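Local structure of putative NADH dehydrogenase/NAD(P)H nitroreductase (Parabacteroides distasonis, 3M5K) at residues Ile53-Asp57 against Arg58-Asp62. The protein binds flavin mononucleotide and, as a member of the nitroreductase family, probably catalyses flavin-dependent oxidoreduction, though its substrate is not established. Residues are numbered along the deposited sequence; the frame is centred on the assembly and turned at random.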
ATOM      1  N   ILE A  53      -9.356   0.656 -13.780  1.00 19.47           N
ATOM      2  CA  ILE A  53     -10.103   1.363 -14.830  1.00 19.36           C
ATOM      3  C   ILE A  53      -9.315   2.617 -15.253  1.00 17.69           C
ATOM      4  O   ILE A  53      -9.078   3.529 -14.444  1.00 17.35           O
ATOM      5  CB  ILE A  53     -11.534   1.781 -14.385  1.00 19.33           C
ATOM      6  CG1 ILE A  53     -12.199   0.773 -13.425  1.00 20.97           C
ATOM      7  CG2 ILE A  53     -12.427   2.151 -15.645  1.00 17.57           C
ATOM      8  CD1 ILE A  53     -12.459  -0.633 -13.931  1.00 20.65           C
ATOM      9  N   ILE A  54      -8.905   2.658 -16.520  1.00 19.32           N
ATOM     10  CA  ILE A  54      -8.239   3.826 -17.078  1.00 21.77           C
ATOM     11  C   ILE A  54      -9.370   4.728 -17.664  1.00 22.26           C
ATOM     12  O   ILE A  54     -10.098   4.316 -18.570  1.00 21.40           O
ATOM     13  CB  ILE A  54      -7.236   3.461 -18.206  1.00 21.50           C
ATOM     14  CG1 ILE A  54      -6.148   2.466 -17.734  1.00 24.30           C
ATOM     15  CG2 ILE A  54      -6.628   4.748 -18.788  1.00 21.63           C
ATOM     16  CD1 ILE A  54      -5.382   1.779 -18.860  1.00 25.72           C
ATOM     17  N   VAL A  55      -9.513   5.930 -17.124  1.00 21.63           N
ATOM     18  CA  VAL A  55     -10.630   6.798 -17.494  1.00 20.91           C
ATOM     19  C   VAL A  55     -10.039   7.996 -18.226  1.00 22.23           C
ATOM     20  O   VAL A  55      -9.307   8.798 -17.645  1.00 19.16           O
ATOM     21  CB  VAL A  55     -11.473   7.265 -16.283  1.00 22.16           C
ATOM     22  CG1 VAL A  55     -12.733   8.074 -16.777  1.00 20.08           C
ATOM     23  CG2 VAL A  55     -11.903   6.096 -15.410  1.00 17.71           C
ATOM     24  N   THR A  56     -10.348   8.070 -19.517  1.00 21.69           N
ATOM     25  CA  THR A  56      -9.991   9.219 -20.346  1.00 22.96           C
ATOM     26  C   THR A  56     -11.233   9.989 -20.864  1.00 23.92           C
ATOM     27  O   THR A  56     -11.087  11.076 -21.355  1.00 26.41           O
ATOM     28  CB  THR A  56      -9.107   8.779 -21.534  1.00 23.78           C
ATOM     29  OG1 THR A  56      -9.767   7.710 -22.246  1.00 24.46           O
ATOM     30  CG2 THR A  56      -7.680   8.344 -21.057  1.00 23.48           C
ATOM     31  N   ASP A  57     -12.442   9.439 -20.730  1.00 24.79           N
ATOM     32  CA  ASP A  57     -13.653  10.081 -21.219  1.00 22.68           C
ATOM     33  C   ASP A  57     -13.935  11.389 -20.445  1.00 25.93           C
ATOM     34  O   ASP A  57     -14.152  11.386 -19.228  1.00 21.75           O
ATOM     35  CB  ASP A  57     -14.849   9.138 -21.083  1.00 24.85           C
ATOM     36  CG  ASP A  57     -16.159   9.752 -21.618  1.00 27.20           C
ATOM     37  OD1 ASP A  57     -16.214   9.942 -22.832  1.00 28.84           O
ATOM     38  OD2 ASP A  57     -17.107   9.991 -20.847  1.00 31.24           O
ATOM     39  N   ARG A  58     -13.930  12.500 -21.173  1.00 26.44           N
ATOM     40  CA  ARG A  58     -14.135  13.836 -20.596  1.00 23.77           C
ATOM     41  C   ARG A  58     -15.414  13.968 -19.788  1.00 23.23           C
ATOM     42  O   ARG A  58     -15.409  14.487 -18.670  1.00 23.20           O
ATOM     43  CB  ARG A  58     -14.117  14.861 -21.746  1.00 26.42           C
ATOM     44  CG  ARG A  58     -14.194  16.323 -21.319  1.00 27.19           C
ATOM     45  CD  ARG A  58     -12.904  16.747 -20.717  1.00 26.32           C
ATOM     46  NE  ARG A  58     -12.872  16.563 -19.271  1.00 26.02           N
ATOM     47  CZ  ARG A  58     -11.774  16.261 -18.577  1.00 23.55           C
ATOM     48  NH1 ARG A  58     -10.613  16.032 -19.181  1.00 26.94           N
ATOM     49  NH2 ARG A  58     -11.836  16.183 -17.272  1.00 25.73           N
ATOM     50  N   LYS A  59     -16.522  13.478 -20.341  1.00 24.36           N
ATOM     51  CA  LYS A  59     -17.801  13.544 -19.658  1.00 25.67           C
ATOM     52  C   LYS A  59     -17.751  12.780 -18.311  1.00 25.88           C
ATOM     53  O   LYS A  59     -18.218  13.287 -17.291  1.00 25.72           O
ATOM     54  CB  LYS A  59     -18.924  13.044 -20.580  1.00 28.54           C
ATOM     55  CG  LYS A  59     -20.297  13.174 -20.006  1.00 32.02           C
ATOM     56  CD  LYS A  59     -20.786  14.609 -20.033  1.00 36.92           C
ATOM     57  CE  LYS A  59     -22.179  14.711 -19.402  1.00 37.14           C
ATOM     58  NZ  LYS A  59     -22.554  16.107 -19.072  1.00 37.35           N
ATOM     59  N   ALA A  60     -17.186  11.565 -18.311  1.00 26.01           N
ATOM     60  CA  ALA A  60     -17.122  10.774 -17.066  1.00 24.67           C
ATOM     61  C   ALA A  60     -16.236  11.468 -16.027  1.00 19.68           C
ATOM     62  O   ALA A  60     -16.572  11.533 -14.836  1.00 22.58           O
ATOM     63  CB  ALA A  60     -16.629   9.313 -17.352  1.00 25.10           C
ATOM     64  N   LEU A  61     -15.107  11.998 -16.475  1.00 20.70           N
ATOM     65  CA  LEU A  61     -14.162  12.661 -15.572  1.00 20.15           C
ATOM     66  C   LEU A  61     -14.799  13.891 -14.938  1.00 23.40           C
ATOM     67  O   LEU A  61     -14.729  14.105 -13.706  1.00 21.55           O
ATOM     68  CB  LEU A  61     -12.867  13.038 -16.279  1.00 22.09           C
ATOM     69  CG  LEU A  61     -11.860  11.945 -16.672  1.00 19.93           C
ATOM     70  CD1 LEU A  61     -10.781  12.498 -17.631  1.00 22.44           C
ATOM     71  CD2 LEU A  61     -11.262  11.256 -15.404  1.00 23.19           C
ATOM     72  N   ASP A  62     -15.460  14.678 -15.778  1.00 23.71           N
ATOM     73  CA  ASP A  62     -16.156  15.879 -15.293  1.00 23.77           C
ATOM     74  C   ASP A  62     -17.346  15.566 -14.370  1.00 23.50           C
ATOM     75  O   ASP A  62     -17.544  16.268 -13.417  1.00 23.04           O
ATOM     76  CB  ASP A  62     -16.656  16.707 -16.475  1.00 25.34           C
ATOM     77  CG  ASP A  62     -15.543  17.367 -17.265  1.00 26.21           C
ATOM     78  OD1 ASP A  62     -14.398  17.429 -16.810  1.00 28.96           O
ATOM     79  OD2 ASP A  62     -15.854  17.831 -18.392  1.00 30.23           O
TER
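D57 caps the N-terminus of helix 58-67: its OD2 accepts from the backbone N of A60 at 3.0 Å, approached from above the carboxylate plane. CG anti to the backbone N (chi1 -179°) brings the carboxylate back over the first turn, where the amides still lack helical acceptors; its negative charge also probably interacts well with the positive end of the helix dipole. The backbone O of D57 makes the first i to i+4 bond of the helix, accepting from L61 N at 3.0 Å. Without the carboxylate, as with an alanine here, A60 N would probably lose its side-chain acceptor and the first turn would be likelier to fray.

On the buried side of the turn, V55 and L61 lie alongside each other, running opposite ways, with CG1 of V55 3.8 Å from CD2 of L61. CB of A60 lies 4.1 Å from the same CG1 of V55, so compact apolar residues suit this side. On the helix's more exposed flank, R58 and D62, opposite charges spaced one turn apart, form a salt bridge: NE and NH2 of R58 both reach OD1 of D62, at 3.0 and 2.9 Å, from one face of the carboxylate. R58 NH1 bonds to T77 O, fixing the guanidinium further.

The turn thus joins strand 50-55 to helix 58-67. V55 pairs with A80 and packs on V82 of strand 79-86, L61 touches A80, and N170 of the second subunit accepts from the backbone N of T56 and D57.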